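Local coordinates for mandelate racemase/muconate lactonizing enzyme family protein (Sorangium cellulosum, PDB 3S5S) that belongs to the mandelate racemase/muconate lactonizing enzyme family of the enolase superfamily, pairing an N-terminal capping domain with a modified beta/alpha barrel, at residues A152-L163 with E180-G188; V303-A314 with L348-V357. All coordinates share one frame; numbering follows the deposited sequence. Where two conformers were deposited one is given.

Interaction 1 of 2, residues A152-L163 with E180-G188; sequences ARRAAAMGFRAL and EAIHAAAPG
A152, A156 and A186 meet methyl against methyl where the end of helix 175-185 and the loop residue A186 lie against helix 146-158, an example of small side chains letting backbones near one another. The CB of A186 sits 3.7 Å from the CB of A156 and equally near the backbone O of A152. One turn back, the CB of A152 rests on the helix backbone at the CA of I182, 4.0 Å away, with the CB of A185 beside it. The axes of 152-158 and 180-185 approach to 9.0 Å and cross at -30°, running in roughly the same direction. That near-parallel course is expected of consecutive outer helices in a beta/alpha barrel: helix 146-158 leads into strand 162-166, and helix 175-185 returns outside the barrel in the beta-alpha-beta unit that ends with strand 190-194. L163, on the first of these strands, fills in from the strand side, its CD1 lying 3.9 Å from the CB of A186 and also facing the CG2 of I182. At the outer rim the CB of R153 lies 4.0 Å from the CB of A185; the position of the rest of this arginine is doubtful. Farther along, R161 reaches the loop after the second helix, and its NH1 makes a weak, bent hydrogen bond of 3.2 Å to the O of G188 (135° at the hydrogen). Behind the apolar layer, L163 and I182 both touch L191, and backbone bonds join R161 and L163 to S190, and L163 to I192, pairing strand 162-166 with strand 190-194.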
ATOM      1  N   ALA A 152      -0.491 -36.439   9.552  1.00 46.32           N
ATOM      2  CA  ALA A 152      -1.855 -35.908   9.498  1.00 43.96           C
ATOM      3  C   ALA A 152      -2.642 -36.121  10.794  1.00 43.57           C
ATOM      4  O   ALA A 152      -3.382 -35.223  11.216  1.00 42.19           O
ATOM      5  CB  ALA A 152      -2.610 -36.524   8.334  1.00 45.61           C
ATOM      6  N   ARG A 153      -2.521 -37.298  11.416  0.50 44.35           N
ATOM      7  CA  ARG A 153      -3.211 -37.544  12.688  0.50 43.83           C
ATOM      8  C   ARG A 153      -2.625 -36.663  13.801  0.50 42.72           C
ATOM      9  O   ARG A 153      -3.376 -35.970  14.468  0.50 42.24           O
ATOM     10  CB  ARG A 153      -3.231 -39.033  13.051  0.50 45.88           C
ATOM     11  CG  ARG A 153      -3.911 -39.392  14.377  0.50 44.57           C
ATOM     12  CD  ARG A 153      -5.430 -39.078  14.485  0.50 39.41           C
ATOM     13  NE  ARG A 153      -5.809 -39.086  15.902  0.50 36.67           N
ATOM     14  CZ  ARG A 153      -6.632 -38.217  16.487  0.50 34.22           C
ATOM     15  NH1 ARG A 153      -7.217 -37.259  15.772  0.50 32.11           N
ATOM     16  NH2 ARG A 153      -6.872 -38.311  17.797  0.50 34.33           N
ATOM     17  N   ARG A 154      -1.298 -36.640  13.962  1.00 42.61           N
ATOM     18  CA  ARG A 154      -0.641 -35.705  14.922  1.00 41.69           C
ATOM     19  C   ARG A 154      -1.063 -34.239  14.798  1.00 38.56           C
ATOM     20  O   ARG A 154      -1.234 -33.568  15.817  1.00 37.82           O
ATOM     21  CB  ARG A 154       0.898 -35.744  14.804  1.00 42.00           C
ATOM     22  CG  ARG A 154       1.457 -37.174  14.698  1.00 49.78           C
ATOM     23  CD  ARG A 154       1.987 -37.740  16.015  1.00 56.11           C
ATOM     24  NE  ARG A 154       3.453 -37.782  16.021  1.00 59.40           N
ATOM     25  CZ  ARG A 154       4.165 -38.899  15.858  1.00 62.81           C
ATOM     26  NH1 ARG A 154       3.548 -40.067  15.696  1.00 64.34           N
ATOM     27  NH2 ARG A 154       5.494 -38.849  15.875  1.00 62.25           N
ATOM     28  N   ALA A 155      -1.185 -33.744  13.564  1.00 35.93           N
ATOM     29  CA  ALA A 155      -1.634 -32.381  13.318  1.00 33.25           C
ATOM     30  C   ALA A 155      -3.118 -32.167  13.695  1.00 33.20           C
ATOM     31  O   ALA A 155      -3.481 -31.122  14.240  1.00 31.97           O
ATOM     32  CB  ALA A 155      -1.389 -31.980  11.867  1.00 31.01           C
ATOM     33  N   ALA A 156      -3.958 -33.149  13.380  1.00 34.86           N
ATOM     34  CA  ALA A 156      -5.384 -33.091  13.646  1.00 35.83           C
ATOM     35  C   ALA A 156      -5.628 -33.065  15.165  1.00 36.93           C
ATOM     36  O   ALA A 156      -6.530 -32.350  15.641  1.00 37.06           O
ATOM     37  CB  ALA A 156      -6.095 -34.318  13.018  1.00 38.09           C
ATOM     38  N   ALA A 157      -4.835 -33.857  15.898  1.00 36.76           N
ATOM     39  CA  ALA A 157      -4.834 -33.870  17.348  1.00 36.62           C
ATOM     40  C   ALA A 157      -4.352 -32.544  18.002  1.00 35.13           C
ATOM     41  O   ALA A 157      -4.827 -32.183  19.073  1.00 35.59           O
ATOM     42  CB  ALA A 157      -3.970 -34.991  17.812  1.00 38.23           C
ATOM     43  N   MET A 158      -3.402 -31.846  17.380  1.00 32.67           N
ATOM     44  CA  MET A 158      -2.903 -30.578  17.922  1.00 30.95           C
ATOM     45  C   MET A 158      -3.846 -29.413  17.626  1.00 29.56           C
ATOM     46  O   MET A 158      -3.695 -28.334  18.220  1.00 28.05           O
ATOM     47  CB  MET A 158      -1.513 -30.214  17.376  1.00 28.96           C
ATOM     48  CG  MET A 158      -0.344 -30.955  17.996  1.00 29.99           C
ATOM     49  SD  MET A 158      -0.104 -30.630  19.736  1.00 24.52           S
ATOM     50  CE  MET A 158       0.937 -31.992  20.098  1.00 28.73           C
ATOM     51  N   GLY A 159      -4.782 -29.630  16.692  1.00 29.88           N
ATOM     52  CA  GLY A 159      -5.833 -28.672  16.375  1.00 28.88           C
ATOM     53  C   GLY A 159      -5.833 -28.123  14.981  1.00 28.48           C
ATOM     54  O   GLY A 159      -6.535 -27.141  14.695  1.00 28.08           O
ATOM     55  N   PHE A 160      -5.043 -28.731  14.103  1.00 29.05           N
ATOM     56  CA  PHE A 160      -4.853 -28.155  12.783  1.00 28.60           C
ATOM     57  C   PHE A 160      -5.987 -28.600  11.897  1.00 30.05           C
ATOM     58  O   PHE A 160      -6.088 -29.782  11.593  1.00 30.06           O
ATOM     59  CB  PHE A 160      -3.474 -28.519  12.168  1.00 28.15           C
ATOM     60  CG  PHE A 160      -2.307 -27.799  12.803  1.00 24.58           C
ATOM     61  CD1 PHE A 160      -1.818 -26.648  12.258  1.00 22.15           C
ATOM     62  CD2 PHE A 160      -1.702 -28.300  13.948  1.00 24.02           C
ATOM     63  CE1 PHE A 160      -0.741 -25.987  12.832  1.00 21.52           C
ATOM     64  CE2 PHE A 160      -0.633 -27.654  14.521  1.00 22.46           C
ATOM     65  CZ  PHE A 160      -0.136 -26.491  13.962  1.00 20.33           C
ATOM     66  N   ARG A 161      -6.814 -27.630  11.495  1.00 30.29           N
ATOM     67  CA  ARG A 161      -7.954 -27.843  10.610  1.00 32.60           C
ATOM     68  C   ARG A 161      -7.565 -27.605   9.141  1.00 32.15           C
ATOM     69  O   ARG A 161      -8.355 -27.901   8.222  1.00 33.66           O
ATOM     70  CB  ARG A 161      -9.107 -26.911  10.990  1.00 33.36           C
ATOM     71  CG  ARG A 161      -9.826 -27.248  12.359  1.00 39.46           C
ATOM     72  CD  ARG A 161     -11.210 -27.911  12.103  1.00 48.23           C
ATOM     73  NE  ARG A 161     -11.741 -28.627  13.266  1.00 56.80           N
ATOM     74  CZ  ARG A 161     -12.531 -29.702  13.191  1.00 61.63           C
ATOM     75  NH1 ARG A 161     -12.888 -30.184  11.998  1.00 63.27           N
ATOM     76  NH2 ARG A 161     -12.970 -30.299  14.306  1.00 62.32           N
ATOM     77  N   ALA A 162      -6.358 -27.106   8.901  1.00 29.96           N
ATOM     78  CA  ALA A 162      -5.919 -26.911   7.522  1.00 29.97           C
ATOM     79  C   ALA A 162      -4.575 -27.585   7.317  1.00 30.75           C
ATOM     80  O   ALA A 162      -3.637 -27.362   8.083  1.00 30.26           O
ATOM     81  CB  ALA A 162      -5.869 -25.446   7.165  1.00 27.53           C
ATOM     82  N   LEU A 163      -4.488 -28.435   6.293  1.00 31.95           N
ATOM     83  CA  LEU A 163      -3.240 -29.099   5.965  1.00 32.31           C
ATOM     84  C   LEU A 163      -2.807 -28.804   4.546  1.00 32.75           C
ATOM     85  O   LEU A 163      -3.592 -28.959   3.609  1.00 33.74           O
ATOM     86  CB  LEU A 163      -3.394 -30.592   6.132  1.00 34.19           C
ATOM     87  CG  LEU A 163      -3.936 -31.019   7.490  1.00 35.29           C
ATOM     88  CD1 LEU A 163      -4.196 -32.474   7.422  1.00 36.27           C
ATOM     89  CD2 LEU A 163      -2.951 -30.659   8.605  1.00 32.54           C
ATOM     90  N   GLU A 180      -4.854 -40.080   0.315  1.00 59.75           N
ATOM     91  CA  GLU A 180      -5.802 -41.028   0.899  1.00 60.95           C
ATOM     92  C   GLU A 180      -5.555 -41.192   2.402  1.00 59.33           C
ATOM     93  O   GLU A 180      -6.489 -41.082   3.219  1.00 58.56           O
ATOM     94  CB  GLU A 180      -5.707 -42.378   0.159  1.00 64.44           C
ATOM     95  CG  GLU A 180      -5.855 -43.660   1.012  1.00 70.00           C
ATOM     96  CD  GLU A 180      -7.282 -44.253   1.041  1.00 77.25           C
ATOM     97  OE1 GLU A 180      -8.090 -43.974   0.112  1.00 79.69           O
ATOM     98  OE2 GLU A 180      -7.580 -45.027   1.996  1.00 79.43           O
ATOM     99  N   ALA A 181      -4.289 -41.452   2.731  1.00 57.86           N
ATOM    100  CA  ALA A 181      -3.814 -41.721   4.079  1.00 56.71           C
ATOM    101  C   ALA A 181      -4.037 -40.508   4.982  1.00 53.96           C
ATOM    102  O   ALA A 181      -4.274 -40.650   6.197  1.00 54.07           O
ATOM    103  CB  ALA A 181      -2.334 -42.086   4.031  1.00 56.97           C
ATOM    104  N   ILE A 182      -3.967 -39.326   4.361  1.00 50.88           N
ATOM    105  CA  ILE A 182      -4.212 -38.047   5.010  1.00 46.93           C
ATOM    106  C   ILE A 182      -5.678 -37.805   5.290  1.00 46.87           C
ATOM    107  O   ILE A 182      -6.008 -37.355   6.381  1.00 45.93           O
ATOM    108  CB  ILE A 182      -3.716 -36.900   4.153  1.00 44.78           C
ATOM    109  CG1 ILE A 182      -2.205 -36.777   4.263  1.00 42.71           C
ATOM    110  CG2 ILE A 182      -4.392 -35.592   4.550  1.00 42.00           C
ATOM    111  CD1 ILE A 182      -1.594 -36.120   3.078  1.00 40.64           C
ATOM    112  N   HIS A 183      -6.557 -38.076   4.325  1.00 47.20           N
ATOM    113  CA  HIS A 183      -7.958 -37.762   4.537  1.00 47.88           C
ATOM    114  C   HIS A 183      -8.562 -38.645   5.623  1.00 50.41           C
ATOM    115  O   HIS A 183      -9.355 -38.171   6.439  1.00 50.76           O
ATOM    116  CB  HIS A 183      -8.792 -37.850   3.266  1.00 48.38           C
ATOM    117  CG  HIS A 183     -10.234 -37.511   3.482  1.00 48.95           C
ATOM    118  ND1 HIS A 183     -10.643 -36.310   4.028  1.00 48.95           N
ATOM    119  CD2 HIS A 183     -11.364 -38.218   3.244  1.00 53.03           C
ATOM    120  CE1 HIS A 183     -11.963 -36.294   4.117  1.00 50.82           C
ATOM    121  NE2 HIS A 183     -12.426 -37.444   3.655  1.00 52.91           N
ATOM    122  N   ALA A 184      -8.158 -39.915   5.631  1.00 52.72           N
ATOM    123  CA  ALA A 184      -8.606 -40.884   6.604  1.00 54.98           C
ATOM    124  C   ALA A 184      -8.174 -40.546   8.039  1.00 54.13           C
ATOM    125  O   ALA A 184      -8.910 -40.840   8.979  1.00 55.80           O
ATOM    126  CB  ALA A 184      -8.141 -42.313   6.204  1.00 57.48           C
ATOM    127  N   ALA A 185      -7.002 -39.933   8.203  1.00 51.94           N
ATOM    128  CA  ALA A 185      -6.450 -39.660   9.534  1.00 50.64           C
ATOM    129  C   ALA A 185      -6.899 -38.309  10.134  1.00 48.76           C
ATOM    130  O   ALA A 185      -7.047 -38.169  11.373  1.00 47.63           O
ATOM    131  CB  ALA A 185      -4.947 -39.752   9.488  1.00 50.01           C
ATOM    132  N   ALA A 186      -7.101 -37.322   9.251  1.00 46.80           N
ATOM    133  CA  ALA A 186      -7.631 -36.009   9.630  1.00 45.11           C
ATOM    134  C   ALA A 186      -8.938 -35.701   8.876  1.00 45.47           C
ATOM    135  O   ALA A 186      -8.924 -34.857   7.975  1.00 43.84           O
ATOM    136  CB  ALA A 186      -6.552 -34.886   9.375  1.00 42.48           C
ATOM    137  N   PRO A 187     -10.063 -36.383   9.233  1.00 47.59           N
ATOM    138  CA  PRO A 187     -11.298 -36.251   8.428  1.00 48.65           C
ATOM    139  C   PRO A 187     -11.915 -34.861   8.508  1.00 48.04           C
ATOM    140  O   PRO A 187     -12.611 -34.430   7.569  1.00 48.33           O
ATOM    141  CB  PRO A 187     -12.244 -37.335   9.014  1.00 51.39           C
ATOM    142  CG  PRO A 187     -11.350 -38.305   9.747  1.00 50.47           C
ATOM    143  CD  PRO A 187     -10.213 -37.427  10.274  1.00 49.77           C
ATOM    144  N   GLY A 188     -11.612 -34.133   9.583  1.00 47.34           N
ATOM    145  CA  GLY A 188     -12.036 -32.745   9.697  1.00 46.06           C
ATOM    146  C   GLY A 188     -11.146 -31.712   9.007  1.00 44.52           C
ATOM    147  O   GLY A 188     -11.340 -30.491   9.176  1.00 43.00           O
TER

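Interaction 2 of 2, residues V303-A314 with L348-V357; sequences VLAMTASACFAA and LEGIRAGHGV
Helix 303-314 faces a loop that folds back through a type I turn at L348-I351 and a type II' turn at A353-G356, the CA atoms of L304 and V357 coming nearest at 6.0 Å. Four inward side chains show how an irregular loop can seal a helix. L348 straddles the C-terminal half: its CD2 lies 3.8 Å from the CB of A310, while CD1 lies over the CA of C311 and beside the CB of A314. I351 and T307 reach toward each other tip to tip, CD1 to CG2 at 3.5 Å. With OG1 beside the backbone N (chi1 -46°) and CG2 anti to it, T307 turns its methyl to the loop and its hydroxyl back along the helix. Its OG1 donates to the O of V303 at a very short 2.5 Å, doubtful in detail, and receives a weak hydrogen bond from the N of F339. V357 lies across the first turn, its CG1 3.9 Å from both the CG1 of V303 and the CB of L304. Beside it, the CD1 of L304 makes a CH-pi contact over one face of the H355 ring, 3.5 Å from the centroid and toward the rim. Two bonds fix that ring's rotation: ND1 accepts from the N of V357 in the ring plane (3.1 Å), and NE2 bonds to the O of F49. Helix 303-316 is an outer helix of the enolase superfamily's modified beta/alpha barrel, covered by this loop on the side facing the N-terminal domain, where E51 accepts from the N of A305 and D113 from the N of H355.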
ATOM      1  N   VAL A 303      11.429 -17.719  13.587  1.00 23.64           N
ATOM      2  CA  VAL A 303      10.502 -16.877  14.338  1.00 23.38           C
ATOM      3  C   VAL A 303      10.540 -15.401  13.896  1.00 22.86           C
ATOM      4  O   VAL A 303       9.528 -14.690  13.882  1.00 22.45           O
ATOM      5  CB  VAL A 303      10.854 -17.075  15.870  1.00 24.86           C
ATOM      6  CG1 VAL A 303      10.908 -15.788  16.689  1.00 23.59           C
ATOM      7  CG2 VAL A 303       9.991 -18.163  16.502  1.00 25.66           C
ATOM      8  N   LEU A 304      11.720 -14.944  13.528  1.00 22.59           N
ATOM      9  CA  LEU A 304      11.898 -13.566  13.117  1.00 21.44           C
ATOM     10  C   LEU A 304      11.107 -13.177  11.855  1.00 20.57           C
ATOM     11  O   LEU A 304      10.209 -12.325  11.919  1.00 21.15           O
ATOM     12  CB  LEU A 304      13.398 -13.249  12.979  1.00 20.21           C
ATOM     13  CG  LEU A 304      13.809 -11.891  12.404  1.00 20.60           C
ATOM     14  CD1 LEU A 304      12.939 -10.840  12.858  1.00 22.72           C
ATOM     15  CD2 LEU A 304      15.270 -11.502  12.732  1.00 22.74           C
ATOM     16  N   ALA A 305      11.448 -13.747  10.716  1.00 19.54           N
ATOM     17  CA  ALA A 305      10.735 -13.402   9.486  1.00 19.04           C
ATOM     18  C   ALA A 305       9.253 -13.837   9.579  1.00 19.05           C
ATOM     19  O   ALA A 305       8.357 -13.125   9.082  1.00 17.98           O
ATOM     20  CB  ALA A 305      11.425 -14.026   8.252  1.00 18.45           C
ATOM     21  N   MET A 306       8.992 -14.973  10.249  1.00 19.83           N
ATOM     22  CA  MET A 306       7.612 -15.417  10.439  1.00 19.76           C
ATOM     23  C   MET A 306       6.760 -14.398  11.233  1.00 20.65           C
ATOM     24  O   MET A 306       5.648 -14.021  10.794  1.00 18.80           O
ATOM     25  CB  MET A 306       7.549 -16.787  11.033  1.00 20.99           C
ATOM     26  CG  MET A 306       7.861 -17.906  10.050  1.00 24.95           C
ATOM     27  SD  MET A 306       6.365 -18.655   9.368  1.00 32.09           S
ATOM     28  CE  MET A 306       6.810 -19.027   7.657  1.00 22.32           C
ATOM     29  N   THR A 307       7.281 -13.909  12.366  1.00 20.97           N
ATOM     30  CA  THR A 307       6.535 -12.896  13.103  1.00 20.85           C
ATOM     31  C   THR A 307       6.350 -11.641  12.247  1.00 20.56           C
ATOM     32  O   THR A 307       5.287 -11.040  12.233  1.00 21.65           O
ATOM     33  CB  THR A 307       7.172 -12.509  14.442  1.00 20.88           C
ATOM     34  OG1 THR A 307       7.563 -13.697  15.141  1.00 21.93           O
ATOM     35  CG2 THR A 307       6.143 -11.775  15.281  1.00 19.69           C
ATOM     36  N   ALA A 308       7.369 -11.237  11.527  1.00 19.89           N
ATOM     37  CA  ALA A 308       7.179 -10.111  10.612  1.00 19.45           C
ATOM     38  C   ALA A 308       5.975 -10.345   9.683  1.00 18.81           C
ATOM     39  O   ALA A 308       5.154  -9.466   9.513  1.00 19.50           O
ATOM     40  CB  ALA A 308       8.460  -9.857   9.790  1.00 18.37           C
ATOM     41  N   SER A 309       5.896 -11.518   9.068  1.00 19.02           N
ATOM     42  CA  SER A 309       4.747 -11.912   8.246  1.00 19.13           C
ATOM     43  C   SER A 309       3.417 -11.929   8.974  1.00 19.64           C
ATOM     44  O   SER A 309       2.410 -11.526   8.412  1.00 19.85           O
ATOM     45  CB  SER A 309       4.973 -13.290   7.661  1.00 19.36           C
ATOM     46  OG  SER A 309       5.990 -13.215   6.654  1.00 20.88           O
ATOM     47  N   ALA A 310       3.387 -12.392  10.225  1.00 20.61           N
ATOM     48  CA  ALA A 310       2.119 -12.468  10.929  1.00 20.26           C
ATOM     49  C   ALA A 310       1.659 -11.041  11.233  1.00 20.60           C
ATOM     50  O   ALA A 310       0.490 -10.728  11.045  1.00 22.65           O
ATOM     51  CB  ALA A 310       2.226 -13.317  12.139  1.00 19.84           C
ATOM     52  N   CYS A 311       2.584 -10.151  11.603  1.00 21.21           N
ATOM     53  CA  CYS A 311       2.272  -8.736  11.859  1.00 20.78           C
ATOM     54  C   CYS A 311       1.678  -8.128  10.609  1.00 20.03           C
ATOM     55  O   CYS A 311       0.712  -7.370  10.684  1.00 19.60           O
ATOM     56  CB  CYS A 311       3.531  -7.958  12.211  1.00 20.72           C
ATOM     57  SG  CYS A 311       4.155  -8.270  13.855  1.00 27.35           S
ATOM     58  N   PHE A 312       2.268  -8.481   9.464  1.00 18.36           N
ATOM     59  CA  PHE A 312       1.823  -7.987   8.165  1.00 17.56           C
ATOM     60  C   PHE A 312       0.377  -8.461   7.885  1.00 17.13           C
ATOM     61  O   PHE A 312      -0.547  -7.627   7.779  1.00 16.61           O
ATOM     62  CB  PHE A 312       2.859  -8.397   7.069  1.00 16.82           C
ATOM     63  CG  PHE A 312       2.422  -8.158   5.634  1.00 15.71           C
ATOM     64  CD1 PHE A 312       2.745  -6.989   4.978  1.00 15.47           C
ATOM     65  CD2 PHE A 312       1.732  -9.149   4.909  1.00 19.93           C
ATOM     66  CE1 PHE A 312       2.375  -6.756   3.601  1.00 14.31           C
ATOM     67  CE2 PHE A 312       1.337  -8.951   3.540  1.00 19.06           C
ATOM     68  CZ  PHE A 312       1.683  -7.727   2.885  1.00 18.09           C
ATOM     69  N   ALA A 313       0.192  -9.785   7.771  1.00 16.96           N
ATOM     70  CA  ALA A 313      -1.135 -10.378   7.511  1.00 16.86           C
ATOM     71  C   ALA A 313      -2.201  -9.935   8.561  1.00 17.88           C
ATOM     72  O   ALA A 313      -3.262  -9.448   8.166  1.00 18.01           O
ATOM     73  CB  ALA A 313      -1.050 -11.845   7.463  1.00 16.86           C
ATOM     74  N   ALA A 314      -1.933 -10.082   9.872  1.00 17.31           N
ATOM     75  CA  ALA A 314      -2.955  -9.675  10.868  1.00 18.51           C
ATOM     76  C   ALA A 314      -3.205  -8.149  10.919  1.00 19.09           C
ATOM     77  O   ALA A 314      -4.295  -7.720  11.225  1.00 20.73           O
ATOM     78  CB  ALA A 314      -2.618 -10.220  12.313  1.00 18.18           C
ATOM     79  N   LEU A 348      -0.330 -12.190  18.669  1.00 24.35           N
ATOM     80  CA  LEU A 348       0.643 -11.117  18.581  1.00 25.68           C
ATOM     81  C   LEU A 348       0.543 -10.075  19.705  1.00 27.76           C
ATOM     82  O   LEU A 348       1.354  -9.149  19.775  1.00 27.77           O
ATOM     83  CB  LEU A 348       0.594 -10.421  17.229  1.00 24.38           C
ATOM     84  CG  LEU A 348       0.686 -11.111  15.878  1.00 24.02           C
ATOM     85  CD1 LEU A 348       0.422 -10.044  14.848  1.00 16.98           C
ATOM     86  CD2 LEU A 348       2.006 -11.867  15.596  1.00 18.85           C
ATOM     87  N   GLU A 349      -0.408 -10.279  20.607  1.00 30.61           N
ATOM     88  CA  GLU A 349      -0.694  -9.355  21.716  1.00 33.01           C
ATOM     89  C   GLU A 349       0.510  -8.970  22.589  1.00 33.05           C
ATOM     90  O   GLU A 349       0.571  -7.821  23.128  1.00 34.22           O
ATOM     91  CB  GLU A 349      -1.836  -9.919  22.595  1.00 35.60           C
ATOM     92  CG  GLU A 349      -3.252  -9.420  22.160  1.00 40.26           C
ATOM     93  CD  GLU A 349      -4.403  -9.790  23.148  1.00 49.38           C
ATOM     94  OE1 GLU A 349      -4.179 -10.601  24.100  1.00 50.24           O
ATOM     95  OE2 GLU A 349      -5.550  -9.270  22.956  1.00 51.33           O
ATOM     96  N   GLY A 350       1.466  -9.888  22.729  1.00 30.58           N
ATOM     97  CA  GLY A 350       2.628  -9.607  23.555  1.00 29.38           C
ATOM     98  C   GLY A 350       3.721  -8.805  22.843  1.00 28.48           C
ATOM     99  O   GLY A 350       4.773  -8.588  23.397  1.00 27.38           O
ATOM    100  N   ILE A 351       3.481  -8.409  21.595  1.00 27.13           N
ATOM    101  CA  ILE A 351       4.437  -7.642  20.832  1.00 25.69           C
ATOM    102  C   ILE A 351       4.058  -6.198  21.028  1.00 26.55           C
ATOM    103  O   ILE A 351       2.924  -5.773  20.709  1.00 27.14           O
ATOM    104  CB  ILE A 351       4.392  -8.020  19.359  1.00 24.83           C
ATOM    105  CG1 ILE A 351       4.879  -9.456  19.214  1.00 23.96           C
ATOM    106  CG2 ILE A 351       5.234  -7.023  18.511  1.00 22.34           C
ATOM    107  CD1 ILE A 351       4.580 -10.056  17.870  1.00 25.63           C
ATOM    108  N   ARG A 352       4.987  -5.461  21.605  1.00 26.87           N
ATOM    109  CA  ARG A 352       4.717  -4.118  22.070  1.00 28.51           C
ATOM    110  C   ARG A 352       5.450  -3.061  21.216  1.00 27.11           C
ATOM    111  O   ARG A 352       5.095  -1.901  21.259  1.00 27.50           O
ATOM    112  CB  ARG A 352       5.187  -3.991  23.527  1.00 30.29           C
ATOM    113  CG  ARG A 352       4.461  -4.909  24.561  1.00 37.19           C
ATOM    114  CD  ARG A 352       4.333  -4.203  25.960  1.00 46.62           C
ATOM    115  NE  ARG A 352       5.634  -3.747  26.498  1.00 53.26           N
ATOM    116  CZ  ARG A 352       5.917  -2.505  26.933  1.00 58.77           C
ATOM    117  NH1 ARG A 352       7.139  -2.225  27.405  1.00 60.73           N
ATOM    118  NH2 ARG A 352       4.991  -1.534  26.922  1.00 59.94           N
ATOM    119  N   ALA A 353       6.482  -3.474  20.481  1.00 24.98           N
ATOM    120  CA  ALA A 353       7.379  -2.561  19.800  1.00 24.21           C
ATOM    121  C   ALA A 353       8.158  -3.301  18.689  1.00 22.40           C
ATOM    122  O   ALA A 353       8.735  -4.359  18.943  1.00 22.14           O
ATOM    123  CB  ALA A 353       8.335  -1.906  20.800  1.00 24.97           C
ATOM    124  N   GLY A 354       8.160  -2.749  17.476  1.00 21.00           N
ATOM    125  CA  GLY A 354       8.704  -3.456  16.309  1.00 20.36           C
ATOM    126  C   GLY A 354       7.985  -4.813  16.126  1.00 20.40           C
ATOM    127  O   GLY A 354       6.774  -4.934  16.397  1.00 17.84           O
ATOM    128  N   HIS A 355       8.737  -5.824  15.683  1.00 19.82           N
ATOM    129  CA  HIS A 355       8.217  -7.182  15.663  1.00 19.90           C
ATOM    130  C   HIS A 355       8.452  -7.968  16.944  1.00 20.74           C
ATOM    131  O   HIS A 355       8.031  -9.121  17.008  1.00 21.20           O
ATOM    132  CB  HIS A 355       8.726  -7.977  14.453  1.00 19.44           C
ATOM    133  CG  HIS A 355      10.199  -7.936  14.272  1.00 19.29           C
ATOM    134  ND1 HIS A 355      11.078  -8.292  15.279  1.00 19.61           N
ATOM    135  CD2 HIS A 355      10.957  -7.618  13.190  1.00 17.34           C
ATOM    136  CE1 HIS A 355      12.320  -8.178  14.820  1.00 17.08           C
ATOM    137  NE2 HIS A 355      12.272  -7.793  13.554  1.00 16.46           N
ATOM    138  N   GLY A 356       9.093  -7.354  17.960  1.00 20.84           N
ATOM    139  CA  GLY A 356       9.330  -8.008  19.282  1.00 19.57           C
ATOM    140  C   GLY A 356      10.385  -9.105  19.335  1.00 19.72           C
ATOM    141  O   GLY A 356      10.600  -9.742  20.386  1.00 21.40           O
ATOM    142  N   VAL A 357      11.070  -9.347  18.217  1.00 19.19           N
ATOM    143  CA  VAL A 357      12.061 -10.430  18.183  1.00 18.87           C
ATOM    144  C   VAL A 357      13.510  -9.894  18.369  1.00 21.25           C
ATOM    145  O   VAL A 357      13.944  -8.985  17.673  1.00 21.33           O
ATOM    146  CB  VAL A 357      11.929 -11.242  16.847  1.00 18.08           C
ATOM    147  CG1 VAL A 357      12.933 -12.408  16.756  1.00 15.28           C
ATOM    148  CG2 VAL A 357      10.512 -11.705  16.678  1.00 13.36           C
TER

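How the interactions relate
Followed from the N terminus, the chain first closes the short loop of interaction 1, where 16 residues, including the rest of strand 162-166 and the start of helix 175-185, separate its segments. Five further barrel strands and their helices follow before 303-314 opens interaction 2, a loop of 33 residues closed by 348-357. The two contacts are therefore in series, neither nested nor crossed. The centres of interactions 1 and 2 lie about 27 Å apart. The nearest atoms of interactions 1 and 2 are about 11 Å apart. Interaction 1 joins neighbouring helices early in the barrel; interaction 2 ties its last large helix to the segment after strand 345-347, close to F49 and D113 of the N-terminal domain.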